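Local structure of folylpolyglutamate synthase/dihydrofolate synthase (1O5Z) at residues L245-N250 / T266-H271. The protein probably catalyses the ATP-dependent addition of L-glutamate to dihydropteroate and to tetrahydrofolate, lengthening the polyglutamate tail of the cofactor. Numbering follows the deposited sequence.
Sequences LKLHEN and TMNGPH
Asn268 reaches into the type II beta turn that runs from Lys246 to Glu249, and its amide oxygen takes both of the direct hydrogen bonds assigned across the contact. Starting from the backbone, its CB lies 4.2 Å from Asn250 ND2. CG is placed anti to the carbonyl carbon (chi1 -63°) and packs near Leu247 CD2. At the tip the two branches differ. OD1 accepts the backbone N-H of His248, with N to OD1 at 2.8 Å and the donor in the carbonyl plane on a lone pair. It also accepts Asn250 ND2 at 2.9 Å, a nearly straight bond (174° at the hydrogen) whose donor stands above the carbonyl plane, the two amide planes being turned nearly perpendicular. ND2 lies against Leu247 CD2 and comes within 3.8 Å of His248 ND1, meeting the ring obliquely. An alanine here would remove OD1 and would probably leave the turn N-H of His248 without its acceptor and cost Asn250 ND2 one of its partners.

Asn250 itself is fixed from several directions: its OD1 receives Lys246 N within the turn and is bonded to Tyr339 OH, while ND2 also bonds Leu265 O. Beside these amide bonds, His248 CA makes a CA-H...O contact with Thr266 O (3.3 Å, 164° at the hydrogen), and one water donates to both His248 O and Thr266 OG1, which is also hydrogen-bonded to Lys300 O. At the other end, Leu245 CD1 rests on Pro270 CG at 3.7 Å, the side chains crossing at about a right angle.

The contact thus joins the hairpin turn between strands 239-244 and 250-255 to the link from strand 259-265 into helix 271-286, within the Mur ligase middle domain. Helix 326-339, through Leu338 and Tyr339, and strand 309-313, through Ile310, pack against it from the glutamate ligase domain, placing it where these two parts of the Mur ligase fold meet.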
ATOM      1  N   LEU A 245      19.370 -12.033  -2.234  1.00 50.72           N
ATOM      2  CA  LEU A 245      18.818 -10.760  -2.587  1.00 51.07           C
ATOM      3  C   LEU A 245      19.606 -10.225  -3.769  1.00 51.16           C
ATOM      4  O   LEU A 245      20.813 -10.189  -3.748  1.00 51.62           O
ATOM      5  CB  LEU A 245      18.973  -9.825  -1.412  1.00 51.14           C
ATOM      6  CG  LEU A 245      18.323 -10.282  -0.113  1.00 52.74           C
ATOM      7  CD1 LEU A 245      18.544  -9.187   0.893  1.00 54.05           C
ATOM      8  CD2 LEU A 245      16.824 -10.531  -0.255  1.00 54.92           C
ATOM      9  N   LYS A 246      18.911  -9.816  -4.807  1.00 51.88           N
ATOM     10  CA  LYS A 246      19.540  -9.332  -6.005  1.00 51.79           C
ATOM     11  C   LYS A 246      18.469  -8.513  -6.640  1.00 51.14           C
ATOM     12  O   LYS A 246      17.350  -8.975  -6.725  1.00 49.68           O
ATOM     13  CB  LYS A 246      19.870 -10.510  -6.907  1.00 52.35           C
ATOM     14  CG  LYS A 246      21.082 -10.293  -7.814  1.00 55.72           C
ATOM     15  CD  LYS A 246      20.715 -10.190  -9.297  1.00 58.15           C
ATOM     16  CE  LYS A 246      21.133 -11.438 -10.054  1.00 58.33           C
ATOM     17  NZ  LYS A 246      20.509 -11.424 -11.404  1.00 60.94           N
ATOM     18  N   LEU A 247      18.808  -7.310  -7.073  1.00 51.25           N
ATOM     19  CA  LEU A 247      17.823  -6.398  -7.630  1.00 52.21           C
ATOM     20  C   LEU A 247      16.916  -7.118  -8.613  1.00 52.02           C
ATOM     21  O   LEU A 247      17.414  -7.782  -9.515  1.00 52.63           O
ATOM     22  CB  LEU A 247      18.503  -5.238  -8.362  1.00 52.45           C
ATOM     23  CG  LEU A 247      18.697  -3.860  -7.722  1.00 53.82           C
ATOM     24  CD1 LEU A 247      18.807  -2.858  -8.852  1.00 55.35           C
ATOM     25  CD2 LEU A 247      17.589  -3.417  -6.781  1.00 55.28           C
ATOM     26  N   HIS A 248      15.607  -6.989  -8.418  1.00 51.78           N
ATOM     27  CA  HIS A 248      14.552  -7.623  -9.263  1.00 52.36           C
ATOM     28  C   HIS A 248      14.583  -9.157  -9.341  1.00 51.81           C
ATOM     29  O   HIS A 248      13.943  -9.756 -10.188  1.00 51.03           O
ATOM     30  CB  HIS A 248      14.548  -7.068 -10.703  1.00 52.69           C
ATOM     31  CG  HIS A 248      14.969  -5.636 -10.805  1.00 54.20           C
ATOM     32  ND1 HIS A 248      14.205  -4.598 -10.308  1.00 53.68           N
ATOM     33  CD2 HIS A 248      16.078  -5.071 -11.346  1.00 54.92           C
ATOM     34  CE1 HIS A 248      14.833  -3.457 -10.527  1.00 54.49           C
ATOM     35  NE2 HIS A 248      15.969  -3.715 -11.159  1.00 56.17           N
ATOM     36  N   GLU A 249      15.323  -9.798  -8.464  1.00 51.94           N
ATOM     37  CA  GLU A 249      15.515 -11.221  -8.581  1.00 52.19           C
ATOM     38  C   GLU A 249      15.882 -11.757  -7.217  1.00 50.90           C
ATOM     39  O   GLU A 249      16.944 -12.296  -7.028  1.00 50.84           O
ATOM     40  CB  GLU A 249      16.573 -11.503  -9.629  1.00 52.07           C
ATOM     41  CG  GLU A 249      16.746 -12.975  -9.987  1.00 54.63           C
ATOM     42  CD  GLU A 249      17.643 -13.182 -11.214  1.00 55.39           C
ATOM     43  OE1 GLU A 249      18.501 -14.116 -11.218  1.00 56.27           O
ATOM     44  OE2 GLU A 249      17.500 -12.388 -12.185  1.00 61.94           O
ATOM     45  N   ASN A 250      14.959 -11.595  -6.271  1.00 49.85           N
ATOM     46  CA  ASN A 250      15.182 -11.937  -4.878  1.00 48.94           C
ATOM     47  C   ASN A 250      14.612 -13.299  -4.585  1.00 48.77           C
ATOM     48  O   ASN A 250      13.425 -13.528  -4.667  1.00 47.35           O
ATOM     49  CB  ASN A 250      14.564 -10.892  -3.963  1.00 48.82           C
ATOM     50  CG  ASN A 250      15.128  -9.503  -4.219  1.00 48.47           C
ATOM     51  OD1 ASN A 250      16.248  -9.194  -3.777  1.00 46.05           O
ATOM     52  ND2 ASN A 250      14.389  -8.685  -4.985  1.00 45.11           N
ATOM     53  N   THR A 266      10.272  -9.852  -7.485  1.00 47.43           N
ATOM     54  CA  THR A 266      10.802  -8.745  -8.214  1.00 48.97           C
ATOM     55  C   THR A 266      11.002  -7.588  -7.261  1.00 49.74           C
ATOM     56  O   THR A 266      12.044  -6.925  -7.287  1.00 49.30           O
ATOM     57  CB  THR A 266       9.845  -8.441  -9.332  1.00 49.56           C
ATOM     58  OG1 THR A 266       9.839  -9.584 -10.185  1.00 51.44           O
ATOM     59  CG2 THR A 266      10.359  -7.334 -10.241  1.00 49.96           C
ATOM     60  N   MET A 267      10.018  -7.395  -6.388  1.00 51.31           N
ATOM     61  CA  MET A 267      10.093  -6.389  -5.330  1.00 53.18           C
ATOM     62  C   MET A 267      11.337  -6.591  -4.498  1.00 52.34           C
ATOM     63  O   MET A 267      11.692  -7.734  -4.135  1.00 52.91           O
ATOM     64  CB  MET A 267       8.916  -6.511  -4.392  1.00 53.13           C
ATOM     65  CG  MET A 267       7.614  -6.050  -4.945  1.00 56.60           C
ATOM     66  SD  MET A 267       6.351  -6.386  -3.696  1.00 59.86           S
ATOM     67  CE  MET A 267       6.731  -5.009  -2.657  1.00 61.55           C
ATOM     68  N   ASN A 268      12.010  -5.487  -4.201  1.00 51.60           N
ATOM     69  CA  ASN A 268      13.289  -5.529  -3.499  1.00 50.65           C
ATOM     70  C   ASN A 268      13.097  -5.184  -2.070  1.00 50.29           C
ATOM     71  O   ASN A 268      12.134  -4.534  -1.724  1.00 49.85           O
ATOM     72  CB  ASN A 268      14.238  -4.587  -4.142  1.00 50.23           C
ATOM     73  CG  ASN A 268      14.534  -4.985  -5.543  1.00 51.36           C
ATOM     74  OD1 ASN A 268      15.245  -6.000  -5.795  1.00 49.70           O
ATOM     75  ND2 ASN A 268      13.974  -4.225  -6.491  1.00 49.92           N
ATOM     76  N   GLY A 269      13.987  -5.680  -1.230  1.00 50.87           N
ATOM     77  CA  GLY A 269      13.856  -5.515   0.199  1.00 52.05           C
ATOM     78  C   GLY A 269      13.549  -6.853   0.847  1.00 52.73           C
ATOM     79  O   GLY A 269      12.665  -7.598   0.370  1.00 53.04           O
ATOM     80  N   PRO A 270      14.274  -7.180   1.927  1.00 52.77           N
ATOM     81  CA  PRO A 270      14.091  -8.487   2.621  1.00 52.34           C
ATOM     82  C   PRO A 270      12.770  -8.619   3.440  1.00 52.09           C
ATOM     83  O   PRO A 270      12.254  -9.732   3.596  1.00 51.49           O
ATOM     84  CB  PRO A 270      15.338  -8.601   3.501  1.00 52.83           C
ATOM     85  CG  PRO A 270      16.217  -7.407   3.104  1.00 52.74           C
ATOM     86  CD  PRO A 270      15.310  -6.345   2.569  1.00 52.91           C
ATOM     87  N   HIS A 271      12.207  -7.499   3.906  1.00 51.79           N
ATOM     88  CA  HIS A 271      10.827  -7.502   4.445  1.00 52.02           C
ATOM     89  C   HIS A 271       9.821  -8.001   3.441  1.00 49.71           C
ATOM     90  O   HIS A 271       8.797  -8.510   3.843  1.00 48.78           O
ATOM     91  CB  HIS A 271      10.345  -6.123   4.915  1.00 53.40           C
ATOM     92  CG  HIS A 271      10.856  -5.751   6.264  1.00 58.77           C
ATOM     93  ND1 HIS A 271      10.678  -6.556   7.370  1.00 65.32           N
ATOM     94  CD2 HIS A 271      11.579  -4.683   6.688  1.00 63.78           C
ATOM     95  CE1 HIS A 271      11.266  -6.003   8.421  1.00 65.47           C
ATOM     96  NE2 HIS A 271      11.813  -4.861   8.035  1.00 66.09           N
TER
HETATM   97  O   HOH W   1      11.858 -11.089 -10.698  1.00 58.37           O